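Long-range contacts in flavocytochrome C3 fumarate reductase (Shewanella frigidimarina, PDB 1QO8), which reduces fumarate to succinate, essentially in that direction alone, with an FAD and four covalently bound c-type hemes in each subunit of a homodimer: residues W356-P361 and G536-G541; D27-E32 and H290-G295; M382-G387 and K406-F411. One frame throughout, in Å; residues are numbered along the deposited sequence.

Contact 1 (W356-P361 and G536-G541); sequences WVQAHP and GYNRLG. With FAD (flavin-adenine dinucleotide), chain G.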
# COMPACT_ATOMS: atom_id res chain seq x y z
N TRP A 356 -2.93 6.76 -0.03
CA TRP A 356 -3.38 8.09 0.45
C TRP A 356 -4.73 8.44 -0.21
O TRP A 356 -4.77 8.47 -1.45
CB TRP A 356 -2.32 9.21 0.28
CG TRP A 356 -1.35 9.05 1.43
CD1 TRP A 356 -0.18 8.33 1.43
CD2 TRP A 356 -1.49 9.56 2.75
NE1 TRP A 356 0.42 8.36 2.67
CE2 TRP A 356 -0.38 9.10 3.50
CE3 TRP A 356 -2.48 10.33 3.38
CZ2 TRP A 356 -0.22 9.40 4.86
CZ3 TRP A 356 -2.33 10.60 4.73
CH2 TRP A 356 -1.19 10.18 5.43
N VAL A 357 -5.79 8.38 0.59
CA VAL A 357 -7.17 8.56 0.17
C VAL A 357 -7.84 9.76 0.88
O VAL A 357 -7.75 10.06 2.09
CB VAL A 357 -7.99 7.28 0.41
CG1 VAL A 357 -9.45 7.39 -0.04
CG2 VAL A 357 -7.27 6.09 -0.28
N GLN A 358 -8.32 10.65 -0.01
CA GLN A 358 -9.00 11.88 0.43
C GLN A 358 -10.50 11.61 0.42
O GLN A 358 -11.06 11.00 -0.50
CB GLN A 358 -8.67 13.10 -0.37
CG GLN A 358 -9.56 14.33 -0.06
CD GLN A 358 -9.21 15.30 -1.16
OE1 GLN A 358 -9.70 15.20 -2.27
NE2 GLN A 358 -8.29 16.21 -0.84
N ALA A 359 -11.09 12.13 1.50
CA ALA A 359 -12.55 11.99 1.62
C ALA A 359 -13.25 13.32 1.79
O ALA A 359 -12.64 14.25 2.26
CB ALA A 359 -12.86 11.21 2.91
N HIS A 360 -14.57 13.30 1.81
CA HIS A 360 -15.34 14.53 2.03
C HIS A 360 -16.27 14.18 3.16
O HIS A 360 -16.88 13.14 3.17
CB HIS A 360 -16.02 14.97 0.72
CG HIS A 360 -16.87 16.18 0.93
ND1 HIS A 360 -16.56 17.43 0.47
CD2 HIS A 360 -18.08 16.31 1.55
CE1 HIS A 360 -17.50 18.30 0.81
NE2 HIS A 360 -18.43 17.61 1.40
N PRO A 361 -16.40 15.04 4.17
CA PRO A 361 -17.26 14.80 5.28
C PRO A 361 -18.71 14.55 5.12
O PRO A 361 -19.30 13.84 5.94
CB PRO A 361 -16.98 15.96 6.27
CG PRO A 361 -16.29 16.97 5.45
CD PRO A 361 -15.72 16.38 4.16
N GLY A 536 0.86 14.67 -3.46
CA GLY A 536 1.32 14.18 -2.16
C GLY A 536 0.21 13.66 -1.29
O GLY A 536 -0.56 12.78 -1.73
N TYR A 537 0.13 14.07 -0.04
CA TYR A 537 -0.89 13.49 0.86
C TYR A 537 -2.22 14.20 0.77
O TYR A 537 -3.15 13.75 1.47
CB TYR A 537 -0.39 13.49 2.33
CG TYR A 537 0.73 12.54 2.67
CD1 TYR A 537 1.38 11.79 1.69
CD2 TYR A 537 1.13 12.36 4.00
CE1 TYR A 537 2.40 10.90 2.02
CE2 TYR A 537 2.15 11.47 4.35
CZ TYR A 537 2.77 10.75 3.36
OH TYR A 537 3.76 9.85 3.64
N ASN A 538 -2.44 15.23 -0.06
CA ASN A 538 -3.81 15.84 -0.02
C ASN A 538 -4.01 16.63 -1.27
O ASN A 538 -3.21 17.54 -1.51
CB ASN A 538 -3.94 16.71 1.23
CG ASN A 538 -5.34 17.31 1.33
OD1 ASN A 538 -6.37 16.65 1.32
ND2 ASN A 538 -5.41 18.64 1.30
N ARG A 539 -5.04 16.32 -2.06
CA ARG A 539 -5.27 17.06 -3.32
C ARG A 539 -5.90 18.42 -2.96
O ARG A 539 -6.89 18.33 -2.22
CB ARG A 539 -6.27 16.27 -4.18
CG ARG A 539 -6.84 16.90 -5.45
CD ARG A 539 -8.14 16.26 -5.97
NE ARG A 539 -9.14 16.50 -4.90
CZ ARG A 539 -10.05 17.47 -4.82
NH1 ARG A 539 -10.14 18.28 -5.88
NH2 ARG A 539 -10.80 17.63 -3.74
N LEU A 540 -5.41 19.54 -3.48
CA LEU A 540 -6.22 20.77 -3.50
C LEU A 540 -7.27 20.89 -4.58
O LEU A 540 -7.11 20.50 -5.75
CB LEU A 540 -5.22 21.96 -3.66
CG LEU A 540 -4.19 22.06 -2.53
CD1 LEU A 540 -3.39 23.36 -2.54
CD2 LEU A 540 -4.91 22.02 -1.17
N GLY A 541 -8.42 21.47 -4.29
CA GLY A 541 -9.47 21.77 -5.28
C GLY A 541 -8.91 22.49 -6.51
O GLY A 541 -8.11 23.42 -6.37
PA FAD G . -11.58 9.79 -14.80
O1A FAD G . -12.22 11.06 -15.27
O2A FAD G . -12.15 9.03 -13.84
O5B FAD G . -11.83 8.84 -16.03
C5B FAD G . -11.22 7.50 -16.16
C4B FAD G . -11.90 6.76 -17.42
O4B FAD G . -11.20 5.42 -17.45
C3B FAD G . -13.38 6.38 -17.12
O3B FAD G . -14.37 6.87 -17.91
C2B FAD G . -13.34 4.86 -16.73
O2B FAD G . -14.53 4.11 -17.07
C1B FAD G . -12.27 4.41 -17.65
N9A FAD G . -11.61 3.17 -17.21
C8A FAD G . -11.32 2.77 -15.93
N7A FAD G . -10.84 1.55 -15.90
C5A FAD G . -10.80 1.12 -17.22
C6A FAD G . -10.46 -0.15 -17.84
N6A FAD G . -10.03 -1.20 -17.19
N1A FAD G . -10.55 -0.16 -19.20
C2A FAD G . -11.07 0.88 -19.93
N3A FAD G . -11.43 2.09 -19.43
C4A FAD G . -11.29 2.11 -18.08
N1 FAD G . -10.77 17.99 -9.13
C2 FAD G . -10.43 19.21 -9.46
O2 FAD G . -9.34 19.64 -9.64
N3 FAD G . -11.40 20.24 -9.65
C4 FAD G . -12.72 19.86 -9.47
O4 FAD G . -13.58 20.69 -9.57
C4X FAD G . -13.06 18.51 -9.05
N5 FAD G . -14.34 18.18 -8.82
C5X FAD G . -14.69 16.91 -8.50
C6 FAD G . -16.04 16.62 -8.29
C7 FAD G . -16.43 15.34 -7.97
C7M FAD G . -17.85 14.96 -7.74
C8 FAD G . -15.41 14.32 -7.91
C8M FAD G . -15.82 12.91 -7.63
C9 FAD G . -14.09 14.59 -8.14
C9A FAD G . -13.68 15.87 -8.44
N10 FAD G . -12.35 16.27 -8.67
C10 FAD G . -12.02 17.54 -8.96
C1' FAD G . -11.31 15.24 -8.99
C2' FAD G . -11.06 15.21 -10.54
O2' FAD G . -12.43 15.35 -11.05
C3' FAD G . -10.69 13.74 -10.86
O3' FAD G . -9.50 13.35 -10.15
C4' FAD G . -10.09 13.75 -12.31
O4' FAD G . -11.24 14.09 -13.15
C5' FAD G . -9.71 12.25 -12.62
O5' FAD G . -9.53 12.26 -14.17
P FAD G . -9.01 11.03 -14.94
O1P FAD G . -8.94 11.49 -16.38
O2P FAD G . -7.85 10.67 -14.24
O3P FAD G . -9.98 10.00 -14.63
O HOH W 1 3.29 7.33 2.95
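Two side chains of the segment 356-361, Trp356 and Gln358, reach across to the loop 536-541 that precedes helix 543-563, and each meets it in its own way. Trp356 lies flat on Tyr537. The five-membered ring of the indole and the phenol ring form a face-to-face stack with centroids 3.7 Å apart and planes only 14° from parallel, while the CB of Tyr537 sits over the six-membered ring in a CH-pi contact. Both rings swing out beside their backbone N, anti to the carbonyl carbon. At their common rim a water accepts from Trp356 NE1 at 3.1 Å and lies 2.7 Å from Tyr537 OH. Leu516 and Ser518 of the second subunit pack on this pair, and Arg322 makes a cation-pi contact with the indole.

Gln358 extends with CG anti to the backbone N (chi1 170°), and its amide stands almost perpendicular to the guanidinium of Arg539. NE and NH2 of Arg539 grip it side-on, both 3.0 Å from Gln358 OE1, which sits in the guanidinium plane; NE comes in along a lone pair, whereas NH2 approaches from above the carbonyl plane. The other end of the amide donates twice: Gln358 NE2 bonds to Arg539 O at 2.9 Å, on a lone pair, and to Asn538 OD1 at 2.9 Å, from above that carbonyl plane. With all four bonds made, the amide cannot flip without losing them.

Arg539 bends at chi3 and brings NH1 to 3.3 Å from FAD N1, next to His499. Arg539 is thought to bind fumarate and succinate, as is His360 for succinate. Gln358 is thus placed as a second-shell residue, its bonds consistent with fixing the rotation of the guanidinium, whose positive charge probably polarises the N1 side of the flavin.

Contact 2 (D27-E32 and H290-G295); sequences DSETHE and HGKHTG. With HEM (protoporphyrin IX containing Fe), chain F.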
# COMPACT_ATOMS: atom_id res chain seq x y z
N ASP A 27 -18.91 -3.46 -29.85
CA ASP A 27 -18.79 -3.13 -28.41
C ASP A 27 -19.43 -1.78 -28.08
O ASP A 27 -20.22 -1.78 -27.15
CB ASP A 27 -17.31 -3.22 -28.00
CG ASP A 27 -16.96 -4.72 -28.03
OD1 ASP A 27 -17.75 -5.63 -27.71
OD2 ASP A 27 -15.79 -4.96 -28.32
N SER A 28 -19.19 -0.77 -28.91
CA SER A 28 -19.73 0.53 -28.72
C SER A 28 -21.19 0.59 -29.17
O SER A 28 -21.73 1.70 -29.00
CB SER A 28 -18.98 1.68 -29.35
OG SER A 28 -17.60 1.63 -29.21
N GLU A 29 -21.86 -0.45 -29.66
CA GLU A 29 -23.25 -0.36 -30.14
C GLU A 29 -23.57 0.79 -31.06
O GLU A 29 -24.64 1.44 -31.09
CB GLU A 29 -24.20 -0.46 -28.94
CG GLU A 29 -23.84 -1.68 -28.05
CD GLU A 29 -24.64 -1.78 -26.78
OE1 GLU A 29 -25.47 -0.88 -26.43
OE2 GLU A 29 -24.59 -2.78 -26.03
N THR A 30 -22.63 1.14 -31.92
CA THR A 30 -22.63 2.33 -32.74
C THR A 30 -23.82 2.36 -33.69
O THR A 30 -24.78 3.14 -33.62
CB THR A 30 -21.29 2.35 -33.53
OG1 THR A 30 -20.27 2.27 -32.51
CG2 THR A 30 -21.07 3.64 -34.30
N HIS A 31 -23.83 1.30 -34.52
CA HIS A 31 -24.90 1.13 -35.52
C HIS A 31 -26.22 1.20 -34.84
O HIS A 31 -27.10 1.90 -35.33
CB HIS A 31 -24.78 -0.28 -36.23
CG HIS A 31 -25.78 -0.36 -37.35
ND1 HIS A 31 -25.53 0.27 -38.55
CD2 HIS A 31 -27.01 -0.92 -37.45
CE1 HIS A 31 -26.58 0.07 -39.34
NE2 HIS A 31 -27.50 -0.66 -38.71
N GLU A 32 -26.52 0.47 -33.75
CA GLU A 32 -27.84 0.46 -33.16
C GLU A 32 -28.27 1.87 -32.70
O GLU A 32 -29.45 2.31 -32.89
CB GLU A 32 -27.85 -0.55 -32.01
CG GLU A 32 -27.62 -1.99 -32.41
CD GLU A 32 -26.24 -2.41 -32.81
OE1 GLU A 32 -25.24 -1.65 -32.68
OE2 GLU A 32 -26.16 -3.54 -33.35
N HIS A 290 -11.64 -6.88 -22.67
CA HIS A 290 -12.93 -7.52 -22.64
C HIS A 290 -14.00 -6.56 -23.13
O HIS A 290 -14.35 -5.61 -22.44
CB HIS A 290 -13.20 -8.04 -21.23
CG HIS A 290 -14.54 -8.70 -21.17
ND1 HIS A 290 -15.13 -8.90 -19.98
CD2 HIS A 290 -15.39 -9.19 -22.11
CE1 HIS A 290 -16.32 -9.48 -20.15
NE2 HIS A 290 -16.47 -9.69 -21.43
N GLY A 291 -14.45 -6.82 -24.37
CA GLY A 291 -15.48 -6.04 -25.02
C GLY A 291 -16.77 -6.74 -24.70
O GLY A 291 -16.81 -7.99 -24.70
N LYS A 292 -17.81 -5.91 -24.48
CA LYS A 292 -19.10 -6.49 -24.09
C LYS A 292 -19.61 -7.49 -25.14
O LYS A 292 -20.36 -8.39 -24.76
CB LYS A 292 -20.08 -5.29 -24.03
CG LYS A 292 -21.56 -5.67 -23.86
CD LYS A 292 -22.38 -4.37 -23.68
CE LYS A 292 -23.85 -4.69 -23.33
NZ LYS A 292 -24.56 -3.33 -23.42
N HIS A 293 -19.48 -7.16 -26.40
CA HIS A 293 -20.12 -8.03 -27.43
C HIS A 293 -19.09 -8.98 -28.02
O HIS A 293 -19.27 -10.14 -28.26
CB HIS A 293 -20.71 -7.11 -28.56
CG HIS A 293 -21.93 -6.49 -27.91
ND1 HIS A 293 -22.14 -5.13 -27.72
CD2 HIS A 293 -22.99 -7.09 -27.36
CE1 HIS A 293 -23.29 -4.96 -27.11
NE2 HIS A 293 -23.82 -6.14 -26.85
N THR A 294 -17.89 -8.43 -28.21
CA THR A 294 -16.87 -9.18 -28.94
C THR A 294 -16.10 -10.12 -28.02
O THR A 294 -15.53 -11.06 -28.50
CB THR A 294 -15.95 -8.18 -29.62
OG1 THR A 294 -15.09 -7.56 -28.70
CG2 THR A 294 -16.76 -7.13 -30.33
N GLY A 295 -16.10 -9.88 -26.71
CA GLY A 295 -15.40 -10.80 -25.81
C GLY A 295 -13.97 -10.32 -25.66
O GLY A 295 -13.64 -9.13 -25.89
CHA HEM F . -27.99 -6.97 -28.69
CHB HEM F . -30.51 -10.19 -31.38
CHC HEM F . -33.80 -6.84 -32.58
CHD HEM F . -31.34 -3.65 -29.88
C1A HEM F . -28.40 -8.10 -29.38
C2A HEM F . -27.61 -9.32 -29.42
C3A HEM F . -28.33 -10.18 -30.14
C4A HEM F . -29.56 -9.56 -30.55
CMA HEM F . -28.02 -11.65 -30.50
CAA HEM F . -26.22 -9.54 -28.77
CBA HEM F . -25.96 -9.75 -27.30
CGA HEM F . -24.67 -10.25 -26.70
O1A HEM F . -24.83 -11.14 -25.78
O2A HEM F . -23.51 -9.82 -27.03
C1B HEM F . -31.66 -9.60 -31.84
C2B HEM F . -32.79 -10.27 -32.48
C3B HEM F . -33.73 -9.36 -32.77
C4B HEM F . -33.18 -8.07 -32.38
CMB HEM F . -32.86 -11.80 -32.68
CAB HEM F . -35.13 -9.56 -33.33
CBB HEM F . -36.07 -10.51 -33.11
C1C HEM F . -33.38 -5.65 -32.00
C2C HEM F . -34.01 -4.36 -32.14
C3C HEM F . -33.36 -3.52 -31.38
C4C HEM F . -32.27 -4.21 -30.74
CMC HEM F . -35.24 -4.10 -33.04
CAC HEM F . -33.64 -2.03 -31.01
CBC HEM F . -34.91 -1.63 -30.74
C1D HEM F . -30.24 -4.24 -29.29
C2D HEM F . -29.28 -3.63 -28.41
C3D HEM F . -28.40 -4.55 -28.08
C4D HEM F . -28.74 -5.80 -28.77
CMD HEM F . -29.39 -2.14 -27.96
CAD HEM F . -27.18 -4.52 -27.11
CBD HEM F . -27.65 -5.18 -25.77
CGD HEM F . -28.98 -4.69 -25.22
O1D HEM F . -29.13 -3.43 -25.18
O2D HEM F . -29.86 -5.49 -24.83
NA HEM F . -29.55 -8.24 -30.14
NB HEM F . -31.95 -8.27 -31.79
NC HEM F . -32.28 -5.53 -31.16
ND HEM F . -29.88 -5.54 -29.49
FE HEM F . -30.97 -6.88 -30.59
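A beta hairpin turn of the flavoprotein region, joining strands 284-291 and 295-301, docks here against the cytochrome segment that leads into helix 30-40. Asp27 plugs the turn. From its CB the side chain leaves with CG anti to the carbonyl carbon (chi1 -70°), and Asp27 CG lies 3.3 Å from the methyl CG2 of Thr294. Asp27 OD1 then accepts two backbone N-H groups: His293 N at 2.7 Å, nearly along the C-O axis, and Thr294 N at 2.8 Å, on the syn lone pair. Asp27 OD2 takes the hydroxyl OG1 of Thr294 at 2.7 Å, again through its syn lone pair, so that one carboxylate accepts three bonds from the turn.

Farther along, Glu29, at the N-cap of the helix, forms a salt bridge with the fully extended Lys292, although the place of its OE2 is less certain; its OE1 bonds to Thr66. Glu29 and His293 both line a heme pocket, which puts this domain junction beside the cofactor. The CG of Lys292 lies over one face of the His293 imidazole, and His293 ND1 is hydrogen-bonded to Thr26 O.

Contact 3 (M382-G387 and K406-F411); sequences MVNKDG and KQPGQF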
# COMPACT_ATOMS: atom_id res chain seq x y z
N MET A 382 -26.83 19.25 12.67
CA MET A 382 -26.53 17.87 12.30
C MET A 382 -26.89 16.95 13.45
O MET A 382 -26.44 17.18 14.57
CB MET A 382 -25.05 17.72 11.89
CG MET A 382 -24.78 16.32 11.25
SD MET A 382 -23.12 16.29 10.52
CE MET A 382 -22.07 16.71 11.90
N VAL A 383 -27.68 15.95 13.09
CA VAL A 383 -28.31 15.04 14.03
C VAL A 383 -28.08 13.58 13.57
O VAL A 383 -27.89 13.31 12.36
CB VAL A 383 -29.74 15.57 13.97
CG1 VAL A 383 -30.84 14.70 13.47
CG2 VAL A 383 -30.10 16.43 15.18
N ASN A 384 -28.03 12.67 14.53
CA ASN A 384 -27.76 11.27 14.14
C ASN A 384 -29.07 10.60 13.76
O ASN A 384 -30.10 11.31 13.69
CB ASN A 384 -27.02 10.55 15.25
CG ASN A 384 -27.84 10.36 16.50
OD1 ASN A 384 -29.07 10.58 16.59
ND2 ASN A 384 -27.05 9.90 17.47
N LYS A 385 -29.07 9.31 13.45
CA LYS A 385 -30.32 8.62 13.06
C LYS A 385 -31.47 8.70 14.05
O LYS A 385 -32.66 8.51 13.71
CB LYS A 385 -29.93 7.13 12.85
CG LYS A 385 -30.88 6.08 13.37
CD LYS A 385 -30.40 4.64 13.26
CE LYS A 385 -31.46 3.72 13.88
NZ LYS A 385 -31.31 3.77 15.39
N ASP A 386 -31.23 8.83 15.34
CA ASP A 386 -32.21 9.06 16.37
C ASP A 386 -32.73 10.51 16.45
O ASP A 386 -33.83 10.72 16.99
CB ASP A 386 -31.64 8.72 17.77
CG ASP A 386 -31.30 7.23 17.85
OD1 ASP A 386 -31.97 6.40 17.20
OD2 ASP A 386 -30.32 6.90 18.56
N GLY A 387 -31.93 11.42 15.94
CA GLY A 387 -32.28 12.83 16.06
C GLY A 387 -31.51 13.59 17.12
O GLY A 387 -31.96 14.69 17.42
N LYS A 406 -18.81 7.28 13.87
CA LYS A 406 -19.11 6.73 15.18
C LYS A 406 -20.61 6.70 15.49
O LYS A 406 -20.95 6.09 16.51
CB LYS A 406 -18.50 7.52 16.33
CG LYS A 406 -17.00 7.74 16.24
CD LYS A 406 -16.50 8.46 17.51
CE LYS A 406 -15.75 7.51 18.39
NZ LYS A 406 -14.28 7.70 18.49
N GLN A 407 -21.46 7.32 14.66
CA GLN A 407 -22.89 7.26 14.99
C GLN A 407 -23.50 5.96 14.45
O GLN A 407 -22.99 5.42 13.48
CB GLN A 407 -23.68 8.45 14.37
CG GLN A 407 -23.06 9.81 14.74
CD GLN A 407 -22.98 9.96 16.26
OE1 GLN A 407 -23.99 9.87 16.94
NE2 GLN A 407 -21.79 10.16 16.79
N PRO A 408 -24.61 5.52 15.02
CA PRO A 408 -25.40 4.42 14.53
C PRO A 408 -25.76 4.46 13.07
O PRO A 408 -26.33 5.47 12.62
CB PRO A 408 -26.71 4.42 15.32
CG PRO A 408 -26.56 5.49 16.34
CD PRO A 408 -25.19 6.10 16.25
N GLY A 409 -25.34 3.43 12.32
CA GLY A 409 -25.56 3.43 10.88
C GLY A 409 -24.47 4.20 10.18
O GLY A 409 -24.41 4.19 8.95
N GLN A 410 -23.54 4.86 10.86
CA GLN A 410 -22.52 5.62 10.13
C GLN A 410 -22.98 6.70 9.18
O GLN A 410 -22.30 6.99 8.18
CB GLN A 410 -21.80 4.64 9.18
CG GLN A 410 -20.35 4.61 9.55
CD GLN A 410 -20.13 3.40 10.45
OE1 GLN A 410 -21.11 2.72 10.77
NE2 GLN A 410 -18.83 3.28 10.71
N PHE A 411 -24.09 7.36 9.48
CA PHE A 411 -24.50 8.52 8.70
C PHE A 411 -25.11 9.59 9.63
O PHE A 411 -25.34 9.31 10.79
CB PHE A 411 -25.52 8.10 7.64
CG PHE A 411 -26.86 7.76 8.20
CD1 PHE A 411 -27.11 6.49 8.66
CD2 PHE A 411 -27.88 8.70 8.29
CE1 PHE A 411 -28.35 6.09 9.15
CE2 PHE A 411 -29.09 8.36 8.86
CZ PHE A 411 -29.36 7.06 9.28
O HOH W 2 -26.60 8.13 12.83
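Asn384 opens a type I beta turn that runs to Gly387, and its side chain serves both this turn and the loop 406-411. Its CG takes the crowded position between the backbone N and the carbonyl carbon (chi1 68°), which folds the amide back over the turn. OD1 bonds to the N-H of Asn388 and weakly to those of Asp386 and Gly387, in the manner of an Asx turn. The same orientation turns Asn384 ND2 to Gln407 OE1, 3.1 Å away in a nearly straight bond (168° at the hydrogen) that lies in the carbonyl plane. The two amides are nearly coplanar although the side chains cross at about a right angle.

Gln407 reaches this position by bending: CG is anti to the carbonyl carbon and the chain bends at chi2. Its OE1 thereby faces Asn384, while NE2 turns to Ala403 O, so both ends of the amide are held.

Lys385 has an unusual chi1 of 139°. Lys385 CB rests 3.6 Å from Phe411 CZ, at an oblique angle to the ring, and Lys385 CD approaches Pro408 CB at 4.2 Å. Beyond that the chain bends at chi4 and NZ forms a salt bridge with Asp386 OD1. Phe411 also has CG in the crowded position, which brings its ring tip to the lysine. A water ties the backbones together, accepting from Lys385 N at 2.8 Å and donating to Pro408 O and Phe411 O.

The contact lies at the surface, away from the known binding sites. It joins the turn after strand 381-383 to the loop between helix 397-405 and strand 412-417, which pairs antiparallel with 381-383, and helix 453-469 packs against Val383.

In the fold
Contact 2 comes first along the chain and closes before the others open; contact 3 then falls within the long span between the two segments of contact 1. Contacts 1 and 3 both reach the mixed sheet built round strand 489-505, with centres 24 Å apart and nearest atoms about 6 Å apart, yet they do not touch. Contact 2 lies on the opposite side of the chain's centre from contact 1, their centres 36 Å apart, and 44 Å from contact 3 between centres. Contact 2 thus ties the heme domain to the flavin domain, whereas contacts 1 and 3 both lie within the flavin-binding region, one bordering the flavin and the other at the periphery.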